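PDB 3ME7: SCO family protein from Aquifex aeolicus, which probably serves in electron transport as a copper-binding, thioredoxin-like protein of the SCO1/2 family, with a redox-active disulfide. Local coordinates for residues L26-Y37 with G62-D73. Residues are numbered along the deposited sequence; the frame is centred on the assembly and turned at random. Where two conformers were deposited one is given.
Sequences LKGKPIILSPIY and GKDFWVITFTFD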
loop_
_atom_site.group_PDB
_atom_site.type_symbol
_atom_site.label_atom_id
_atom_site.label_comp_id
_atom_site.label_asym_id
_atom_site.label_seq_id
_atom_site.Cartn_x
_atom_site.Cartn_y
_atom_site.Cartn_z
ATOM N N LEU A 26 -10.723 6.168 -4.183
ATOM C CA LEU A 26 -10.110 6.445 -2.881
ATOM C C LEU A 26 -9.532 7.842 -2.798
ATOM O O LEU A 26 -8.971 8.205 -1.764
ATOM C CB LEU A 26 -8.987 5.446 -2.568
ATOM C CG LEU A 26 -9.311 3.937 -2.508
ATOM C CD1 LEU A 26 -8.044 3.151 -2.225
ATOM C CD2 LEU A 26 -10.355 3.618 -1.466
ATOM N N LYS A 27 -9.649 8.629 -3.868
ATOM C CA LYS A 27 -9.194 10.020 -3.805
ATOM C C LYS A 27 -9.860 10.757 -2.648
ATOM O O LYS A 27 -10.998 10.444 -2.272
ATOM C CB LYS A 27 -9.451 10.757 -5.124
ATOM C CG LYS A 27 -8.416 10.454 -6.188
ATOM C CD LYS A 27 -8.718 11.242 -7.465
ATOM C CE LYS A 27 -7.840 10.784 -8.601
ATOM N NZ LYS A 27 -8.111 11.535 -9.862
ATOM N N GLY A 28 -9.155 11.746 -2.112
ATOM C CA GLY A 28 -9.734 12.632 -1.085
ATOM C C GLY A 28 -9.098 12.467 0.282
ATOM O O GLY A 28 -9.336 13.273 1.184
ATOM N N LYS A 29 -8.294 11.413 0.443
ATOM C CA LYS A 29 -7.493 11.190 1.650
ATOM C C LYS A 29 -6.133 10.658 1.202
ATOM O O LYS A 29 -6.046 9.997 0.143
ATOM C CB LYS A 29 -8.119 10.111 2.548
ATOM C CG LYS A 29 -9.607 10.238 2.867
ATOM C CD LYS A 29 -10.042 9.072 3.752
ATOM C CE LYS A 29 -11.552 9.029 3.920
ATOM N NZ LYS A 29 -12.077 10.124 4.776
ATOM N N PRO A 30 -5.066 10.884 2.011
ATOM C CA PRO A 30 -3.806 10.188 1.732
ATOM C C PRO A 30 -3.986 8.664 1.732
ATOM O O PRO A 30 -4.879 8.124 2.414
ATOM C CB PRO A 30 -2.909 10.588 2.900
ATOM C CG PRO A 30 -3.452 11.906 3.355
ATOM C CD PRO A 30 -4.941 11.754 3.200
ATOM N N ILE A 31 -3.182 8.001 0.916
ATOM C CA ILE A 31 -3.253 6.551 0.772
ATOM C C ILE A 31 -1.902 5.943 1.098
ATOM O O ILE A 31 -0.874 6.343 0.551
ATOM C CB ILE A 31 -3.681 6.168 -0.653
ATOM C CG1 ILE A 31 -5.105 6.678 -0.917
ATOM C CG2 ILE A 31 -3.617 4.649 -0.824
ATOM C CD1 ILE A 31 -5.413 6.924 -2.375
ATOM N N ILE A 32 -1.910 4.969 2.004
ATOM C CA ILE A 32 -0.688 4.222 2.334
ATOM C C ILE A 32 -0.779 2.846 1.658
ATOM O O ILE A 32 -1.672 2.061 1.969
ATOM C CB ILE A 32 -0.516 4.081 3.855
ATOM C CG1 ILE A 32 -0.361 5.469 4.506
ATOM C CG2 ILE A 32 0.674 3.199 4.193
ATOM C CD1 ILE A 32 -0.340 5.436 6.056
ATOM N N LEU A 33 0.162 2.582 0.755
ATOM C CA LEU A 33 0.158 1.367 -0.077
ATOM C C LEU A 33 1.240 0.421 0.383
ATOM O O LEU A 33 2.392 0.821 0.513
ATOM C CB LEU A 33 0.455 1.696 -1.552
ATOM C CG LEU A 33 -0.514 2.476 -2.427
ATOM C CD1 LEU A 33 0.078 2.631 -3.830
ATOM C CD2 LEU A 33 -1.848 1.755 -2.499
ATOM N N SER A 34 0.885 -0.847 0.584
ATOM C CA SER A 34 1.845 -1.861 1.064
ATOM C C SER A 34 1.837 -3.112 0.156
ATOM O O SER A 34 0.955 -3.966 0.309
ATOM C CB SER A 34 1.536 -2.248 2.517
ATOM O OG SER A 34 2.331 -3.318 3.001
ATOM N N PRO A 35 2.787 -3.218 -0.794
ATOM C CA PRO A 35 2.858 -4.438 -1.611
ATOM C C PRO A 35 3.401 -5.615 -0.823
ATOM O O PRO A 35 4.451 -5.505 -0.182
ATOM C CB PRO A 35 3.841 -4.099 -2.737
ATOM C CG PRO A 35 4.533 -2.821 -2.339
ATOM C CD PRO A 35 3.729 -2.163 -1.214
ATOM N N ILE A 36 2.675 -6.729 -0.872
ATOM C CA ILE A 36 3.074 -7.981 -0.233
ATOM C C ILE A 36 2.674 -9.128 -1.172
ATOM O O ILE A 36 2.145 -8.881 -2.255
ATOM C CB ILE A 36 2.426 -8.155 1.186
ATOM C CG1 ILE A 36 0.890 -7.998 1.144
ATOM C CG2 ILE A 36 3.039 -7.143 2.188
ATOM C CD1 ILE A 36 0.122 -9.176 0.677
ATOM N N TYR A 37 2.918 -10.376 -0.771
ATOM C CA TYR A 37 2.158 -11.487 -1.361
ATOM C C TYR A 37 1.697 -12.426 -0.255
ATOM O O TYR A 37 2.293 -12.443 0.814
ATOM C CB TYR A 37 2.899 -12.225 -2.487
ATOM C CG TYR A 37 4.227 -12.853 -2.134
ATOM C CD1 TYR A 37 5.364 -12.073 -1.928
ATOM C CD2 TYR A 37 4.361 -14.237 -2.080
ATOM C CE1 TYR A 37 6.578 -12.648 -1.657
ATOM C CE2 TYR A 37 5.585 -14.824 -1.796
ATOM C CZ TYR A 37 6.681 -14.024 -1.584
ATOM O OH TYR A 37 7.898 -14.596 -1.295
ATOM N N GLY A 62 -9.449 4.846 7.068
ATOM C CA GLY A 62 -10.785 5.127 6.524
ATOM C C GLY A 62 -11.288 6.521 6.852
ATOM O O GLY A 62 -12.338 6.955 6.340
ATOM N N LYS A 63 -10.562 7.214 7.727
ATOM C CA LYS A 63 -10.907 8.578 8.114
ATOM C C LYS A 63 -9.758 9.527 7.797
ATOM O O LYS A 63 -9.898 10.426 6.966
ATOM C CB LYS A 63 -11.279 8.630 9.605
ATOM C CG LYS A 63 -11.533 10.022 10.173
ATOM C CD LYS A 63 -12.695 10.720 9.475
ATOM C CE LYS A 63 -12.879 12.137 10.004
ATOM N NZ LYS A 63 -13.984 12.844 9.293
ATOM N N ASP A 64 -8.614 9.320 8.438
ATOM C CA ASP A 64 -7.479 10.206 8.228
ATOM C C ASP A 64 -6.706 9.872 6.960
ATOM O O ASP A 64 -6.071 10.736 6.371
ATOM C CB ASP A 64 -6.557 10.182 9.445
ATOM C CG ASP A 64 -7.239 10.727 10.686
ATOM O OD1 ASP A 64 -7.632 11.918 10.658
ATOM O OD2 ASP A 64 -7.410 9.949 11.644
ATOM N N PHE A 65 -6.765 8.604 6.557
ATOM C CA PHE A 65 -6.046 8.098 5.387
ATOM C C PHE A 65 -6.588 6.719 5.098
ATOM O O PHE A 65 -7.215 6.120 5.964
ATOM C CB PHE A 65 -4.528 8.036 5.660
ATOM C CG PHE A 65 -4.158 7.436 6.998
ATOM C CD1 PHE A 65 -4.161 6.052 7.198
ATOM C CD2 PHE A 65 -3.778 8.267 8.051
ATOM C CE1 PHE A 65 -3.794 5.511 8.431
ATOM C CE2 PHE A 65 -3.425 7.733 9.288
ATOM C CZ PHE A 65 -3.441 6.364 9.490
ATOM N N TRP A 66 -6.343 6.209 3.890
ATOM C CA TRP A 66 -6.634 4.811 3.558
ATOM C C TRP A 66 -5.347 4.023 3.750
ATOM O O TRP A 66 -4.264 4.536 3.473
ATOM C CB TRP A 66 -7.070 4.682 2.085
ATOM C CG TRP A 66 -8.398 5.341 1.792
ATOM C CD1 TRP A 66 -8.602 6.489 1.061
ATOM C CD2 TRP A 66 -9.692 4.896 2.219
ATOM N NE1 TRP A 66 -9.954 6.781 1.017
ATOM C CE2 TRP A 66 -10.640 5.827 1.716
ATOM C CE3 TRP A 66 -10.145 3.808 2.983
ATOM C CZ2 TRP A 66 -12.016 5.700 1.949
ATOM C CZ3 TRP A 66 -11.527 3.675 3.208
ATOM C CH2 TRP A 66 -12.438 4.621 2.691
ATOM N N VAL A 67 -5.471 2.783 4.210
ATOM C CA VAL A 67 -4.359 1.847 4.167
ATOM C C VAL A 67 -4.764 0.728 3.225
ATOM O O VAL A 67 -5.833 0.127 3.374
ATOM C CB VAL A 67 -3.993 1.265 5.545
ATOM C CG1 VAL A 67 -2.672 0.510 5.454
ATOM C CG2 VAL A 67 -3.852 2.399 6.570
ATOM N N ILE A 68 -3.910 0.485 2.234
ATOM C CA ILE A 68 -4.164 -0.546 1.225
ATOM C C ILE A 68 -3.014 -1.518 1.150
ATOM O O ILE A 68 -1.943 -1.209 0.589
ATOM C CB ILE A 68 -4.441 0.054 -0.177
ATOM C CG1 ILE A 68 -5.559 1.119 -0.124
ATOM C CG2 ILE A 68 -4.721 -1.066 -1.213
ATOM C CD1 ILE A 68 -6.963 0.644 0.302
ATOM N N THR A 69 -3.221 -2.684 1.751
ATOM C CA THR A 69 -2.299 -3.798 1.545
ATOM C C THR A 69 -2.702 -4.458 0.242
ATOM O O THR A 69 -3.875 -4.797 0.044
ATOM C CB THR A 69 -2.383 -4.805 2.706
ATOM O OG1 THR A 69 -1.878 -4.196 3.902
ATOM C CG2 THR A 69 -1.554 -6.057 2.419
ATOM N N PHE A 70 -1.769 -4.609 -0.684
ATOM C CA PHE A 70 -2.127 -5.280 -1.931
ATOM C C PHE A 70 -1.155 -6.380 -2.282
ATOM O O PHE A 70 0.043 -6.280 -1.996
ATOM C CB PHE A 70 -2.293 -4.299 -3.090
ATOM C CG PHE A 70 -1.016 -3.825 -3.674
ATOM C CD1 PHE A 70 -0.395 -2.711 -3.165
ATOM C CD2 PHE A 70 -0.458 -4.466 -4.778
ATOM C CE1 PHE A 70 0.787 -2.238 -3.714
ATOM C CE2 PHE A 70 0.725 -4.012 -5.331
ATOM C CZ PHE A 70 1.353 -2.891 -4.798
ATOM N N THR A 71 -1.681 -7.446 -2.864
ATOM C CA THR A 71 -0.809 -8.528 -3.315
ATOM C C THR A 71 -0.276 -8.351 -4.740
ATOM O O THR A 71 -1.003 -7.998 -5.658
ATOM C CB THR A 71 -1.440 -9.923 -3.147
ATOM O OG1 THR A 71 -0.532 -10.883 -3.724
ATOM C CG2 THR A 71 -2.779 -10.001 -3.881
ATOM N N PHE A 72 1.023 -8.573 -4.889
ATOM C CA PHE A 72 1.655 -8.537 -6.213
ATOM C C PHE A 72 1.841 -9.888 -6.865
ATOM O O PHE A 72 2.406 -9.974 -7.975
ATOM C CB PHE A 72 2.957 -7.738 -6.209
ATOM C CG PHE A 72 4.031 -8.300 -5.327
ATOM C CD1 PHE A 72 4.849 -9.350 -5.762
ATOM C CD2 PHE A 72 4.264 -7.731 -4.079
ATOM C CE1 PHE A 72 5.901 -9.850 -4.925
ATOM C CE2 PHE A 72 5.282 -8.205 -3.249
ATOM C CZ PHE A 72 6.086 -9.255 -3.653
ATOM N N ASP A 73 1.348 -10.933 -6.205
ATOM C CA ASP A 73 1.372 -12.259 -6.796
ATOM C C ASP A 73 0.113 -12.444 -7.629
ATOM O O ASP A 73 -0.969 -12.551 -7.069
ATOM C CB ASP A 73 1.463 -13.321 -5.709
ATOM C CG ASP A 73 1.652 -14.723 -6.269
ATOM O OD1 ASP A 73 1.439 -14.924 -7.483
ATOM O OD2 ASP A 73 2.011 -15.624 -5.484
HETATM O O HOH W 1 -11.725 8.984 0.010
HETATM O O HOH W 2 0.686 -4.860 4.637
#
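The two neighbouring parallel strands at the centre of the thioredoxin-like sheet of this SCO domain, 31-36 and 66-71, pair in continuous register, I31 beside W66 through I36 beside T71. Seven backbone hydrogen bonds alternate between them, from W66 N to P30 O (2.8 Å) through to F72 N on I36 O. Helix 43-52, which carries C44 of the redox-active disulfide, covers the face bearing S34 and I36. On that face a water joins S34 OG to T69 OG1, whose other partner is W95, and I36 CG1 presses unusually close to T69 CG2, at 3.4 Å.

At the start of the strands the W66 indole lies between two aliphatic groups. L26 CD2 sits over one face, 3.9 Å from the centroid of the five-membered ring, while K29 CD covers the opposite face nearer the rim. A water at the indole edge accepts from W66 NE1 and donates to K27 O. The K29 chain runs extended over the ring, then bends at its last torsion (chi4 -71°), bringing NZ to K63 O at 3.1 Å. With an alanine here, the W66 face under CD would probably lose most of its aliphatic cover, and K63 O its ammonium donor. Next to the indole, L26 CD1 meets I68 CD1 tip to tip.

Toward the predicted copper site, P35 rests on the F70 ring, its CA over the face and CB 3.4 Å from F70 CZ. F72, whose side chain lies near H126, a predicted copper ligand, meets Y37 at an oblique 59° between ring planes, with F72 CZ 3.4 Å from Y37 CD1. At the end of strand 66-71, T71 OG1, also hydrogen-bonded to D76, accepts from D73 N at 3.1 Å in an ST turn.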